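Local coordinates for aiia-like protein (Bacillus thuringiensis, PDB 2BR6) that hydrolyses the lactone ring of N-acyl homoserine lactones, the quorum-sensing signals of bacteria, using two zinc ions, at residues G186-T191 with I232-H237. Sequence-based numbering, arbitrary orientation.
With ZN (zinc ion), chain B; HSL (homoserine lactone), chain F.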
loop_
_atom_site.group_PDB
_atom_site.type_symbol
_atom_site.label_atom_id
_atom_site.label_comp_id
_atom_site.label_asym_id
_atom_site.label_seq_id
_atom_site.Cartn_x
_atom_site.Cartn_y
_atom_site.Cartn_z
ATOM N N GLY A 186 -11.829 11.337 -10.526
ATOM C CA GLY A 186 -12.952 10.921 -9.698
ATOM C C GLY A 186 -12.561 9.783 -8.769
ATOM O O GLY A 186 -11.484 9.796 -8.195
ATOM N N SER A 187 -13.444 8.801 -8.611
ATOM C CA SER A 187 -13.259 7.779 -7.586
ATOM C C SER A 187 -12.204 6.752 -7.986
ATOM O O SER A 187 -12.235 6.227 -9.088
ATOM C CB SER A 187 -14.595 7.088 -7.309
ATOM O OG SER A 187 -15.530 8.050 -6.864
ATOM N N VAL A 188 -11.288 6.475 -7.061
ATOM C CA VAL A 188 -10.156 5.582 -7.294
ATOM C C VAL A 188 -10.057 4.629 -6.104
ATOM O O VAL A 188 -10.054 5.070 -4.956
ATOM C CB VAL A 188 -8.822 6.377 -7.428
ATOM C CG1 VAL A 188 -7.612 5.428 -7.570
ATOM C CG2 VAL A 188 -8.871 7.346 -8.607
ATOM N N LEU A 189 -9.981 3.331 -6.381
ATOM C CA LEU A 189 -9.749 2.342 -5.339
ATOM C C LEU A 189 -8.340 1.739 -5.484
ATOM O O LEU A 189 -8.001 1.153 -6.513
ATOM C CB LEU A 189 -10.815 1.235 -5.395
ATOM C CG LEU A 189 -10.650 0.034 -4.462
ATOM C CD1 LEU A 189 -10.726 0.432 -2.978
ATOM C CD2 LEU A 189 -11.706 -1.027 -4.783
ATOM N N LEU A 190 -7.522 1.908 -4.448
ATOM C CA LEU A 190 -6.217 1.265 -4.365
ATOM C C LEU A 190 -6.396 0.076 -3.412
ATOM O O LEU A 190 -6.537 0.267 -2.203
ATOM C CB LEU A 190 -5.140 2.240 -3.845
ATOM C CG LEU A 190 -4.971 3.613 -4.516
ATOM C CD1 LEU A 190 -3.832 4.350 -3.846
ATOM C CD2 LEU A 190 -4.669 3.448 -6.003
ATOM N N THR A 191 -6.455 -1.137 -3.961
ATOM C CA THR A 191 -6.679 -2.329 -3.123
ATOM C C THR A 191 -5.474 -2.579 -2.233
ATOM O O THR A 191 -5.608 -3.188 -1.169
ATOM C CB THR A 191 -6.928 -3.619 -3.942
ATOM O OG1 THR A 191 -5.765 -3.924 -4.733
ATOM C CG2 THR A 191 -8.066 -3.452 -4.933
ATOM N N ILE A 232 -12.179 3.613 -10.563
ATOM C CA ILE A 232 -11.093 2.917 -11.245
ATOM C C ILE A 232 -10.256 2.231 -10.179
ATOM O O ILE A 232 -10.037 2.793 -9.105
ATOM C CB ILE A 232 -10.270 3.843 -12.175
ATOM C CG1 ILE A 232 -9.734 5.065 -11.425
ATOM C CG2 ILE A 232 -11.134 4.242 -13.399
ATOM C CD1 ILE A 232 -8.936 6.048 -12.297
ATOM N N ILE A 233 -9.862 0.988 -10.450
ATOM C CA ILE A 233 -9.236 0.150 -9.433
ATOM C C ILE A 233 -7.798 -0.155 -9.810
ATOM O O ILE A 233 -7.508 -0.499 -10.957
ATOM C CB ILE A 233 -10.012 -1.171 -9.227
ATOM C CG1 ILE A 233 -11.499 -0.912 -8.935
ATOM C CG2 ILE A 233 -9.376 -1.980 -8.102
ATOM C CD1 ILE A 233 -12.370 -2.165 -9.067
ATOM N N PHE A 234 -6.905 -0.024 -8.834
ATOM C CA PHE A 234 -5.501 -0.354 -9.033
ATOM C C PHE A 234 -5.092 -1.386 -8.004
ATOM O O PHE A 234 -5.272 -1.175 -6.802
ATOM C CB PHE A 234 -4.636 0.900 -8.907
ATOM C CG PHE A 234 -4.902 1.914 -9.980
ATOM C CD1 PHE A 234 -4.155 1.913 -11.162
ATOM C CD2 PHE A 234 -5.910 2.860 -9.824
ATOM C CE1 PHE A 234 -4.410 2.857 -12.165
ATOM C CE2 PHE A 234 -6.173 3.811 -10.831
ATOM C CZ PHE A 234 -5.426 3.800 -11.998
ATOM N N PHE A 235 -4.554 -2.503 -8.490
ATOM C CA PHE A 235 -4.203 -3.638 -7.638
ATOM C C PHE A 235 -2.791 -3.556 -7.047
ATOM O O PHE A 235 -1.982 -2.730 -7.465
ATOM C CB PHE A 235 -4.516 -4.958 -8.376
ATOM C CG PHE A 235 -5.914 -4.979 -8.942
ATOM C CD1 PHE A 235 -6.157 -4.566 -10.245
ATOM C CD2 PHE A 235 -6.989 -5.334 -8.139
ATOM C CE1 PHE A 235 -7.456 -4.536 -10.755
ATOM C CE2 PHE A 235 -8.292 -5.299 -8.630
ATOM C CZ PHE A 235 -8.522 -4.907 -9.951
ATOM N N GLY A 236 -2.492 -4.417 -6.081
ATOM C CA GLY A 236 -1.284 -4.239 -5.278
ATOM C C GLY A 236 0.034 -4.535 -5.963
ATOM O O GLY A 236 1.008 -3.788 -5.815
ATOM N N HIS A 237 0.065 -5.651 -6.687
ATOM C CA HIS A 237 1.302 -6.200 -7.241
ATOM C C HIS A 237 0.950 -6.866 -8.569
ATOM O O HIS A 237 1.109 -8.085 -8.731
ATOM C CB HIS A 237 1.910 -7.236 -6.274
ATOM C CG HIS A 237 2.447 -6.663 -4.990
ATOM N ND1 HIS A 237 3.462 -5.728 -4.944
ATOM C CD2 HIS A 237 2.150 -6.949 -3.696
ATOM C CE1 HIS A 237 3.751 -5.449 -3.684
ATOM N NE2 HIS A 237 2.970 -6.175 -2.907
HETATM ZN ZN ZN B . 3.045 -6.320 -0.709
HETATM N N HSL F . 6.139 -9.521 0.707
HETATM C CA HSL F . 4.946 -9.904 0.500
HETATM C C HSL F . 3.903 -9.201 -0.213
HETATM O O HSL F . 3.983 -8.604 -1.288
HETATM C CB HSL F . 4.320 -10.982 1.438
HETATM C CG HSL F . 2.905 -10.450 1.609
HETATM O OD HSL F . 2.670 -9.375 0.575
HETATM O O HOH W 1 3.478 -7.043 1.357
#
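Val188 and Leu190 form two bumps on one face of a parallel strand pair, and Phe234 fits against both. Val188 CG1 lies 3.8 Å from the ring atom Phe234 CD2. Leu190 CD2 sits 3.9 Å from Phe234 CB, at the root of the ring, and also comes near CD2. Both methyls come in obliquely to the ring. The other methyl of Val188, CG2, leans on Ile232 CG1 at 3.7 Å. A chi1 of 176° brings CG1 of Val188 to Phe234 and leaves CG2 for Ile232. On the other face, Leu189 and Ile233 run alongside each other, and both touch Val226 of helix 212-229. Four backbone hydrogen bonds join the strands; Ile232 O takes Leu189 N at 2.8 Å, and Leu189 O takes Phe234 N. The pair lies at one side of a five-stranded sheet of the metallo-beta-lactamase fold, with 232-235 as its edge strand and helix 212-229 within the crossover from 186-192. Thr191 fills the hollow between Ile233 and Phe235. Its CG2 is 3.7 Å from Ile233 CG2 and 3.9 Å from Phe235 CD2. Its OG1 lies against Phe235 CA at 3.3 Å and is hydrogen-bonded to Ser195 O. Beyond Gly236 the chain leads to His237, whose NE2 binds zinc at 2.2 Å. Asp110, His111, Asp193 and a water bind the same ion, the homoserine lactone O approaches it at a longer distance, and the zinc bond together with a hydrogen bond from His237 ND1 to Pro36 O holds the imidazole's rotation.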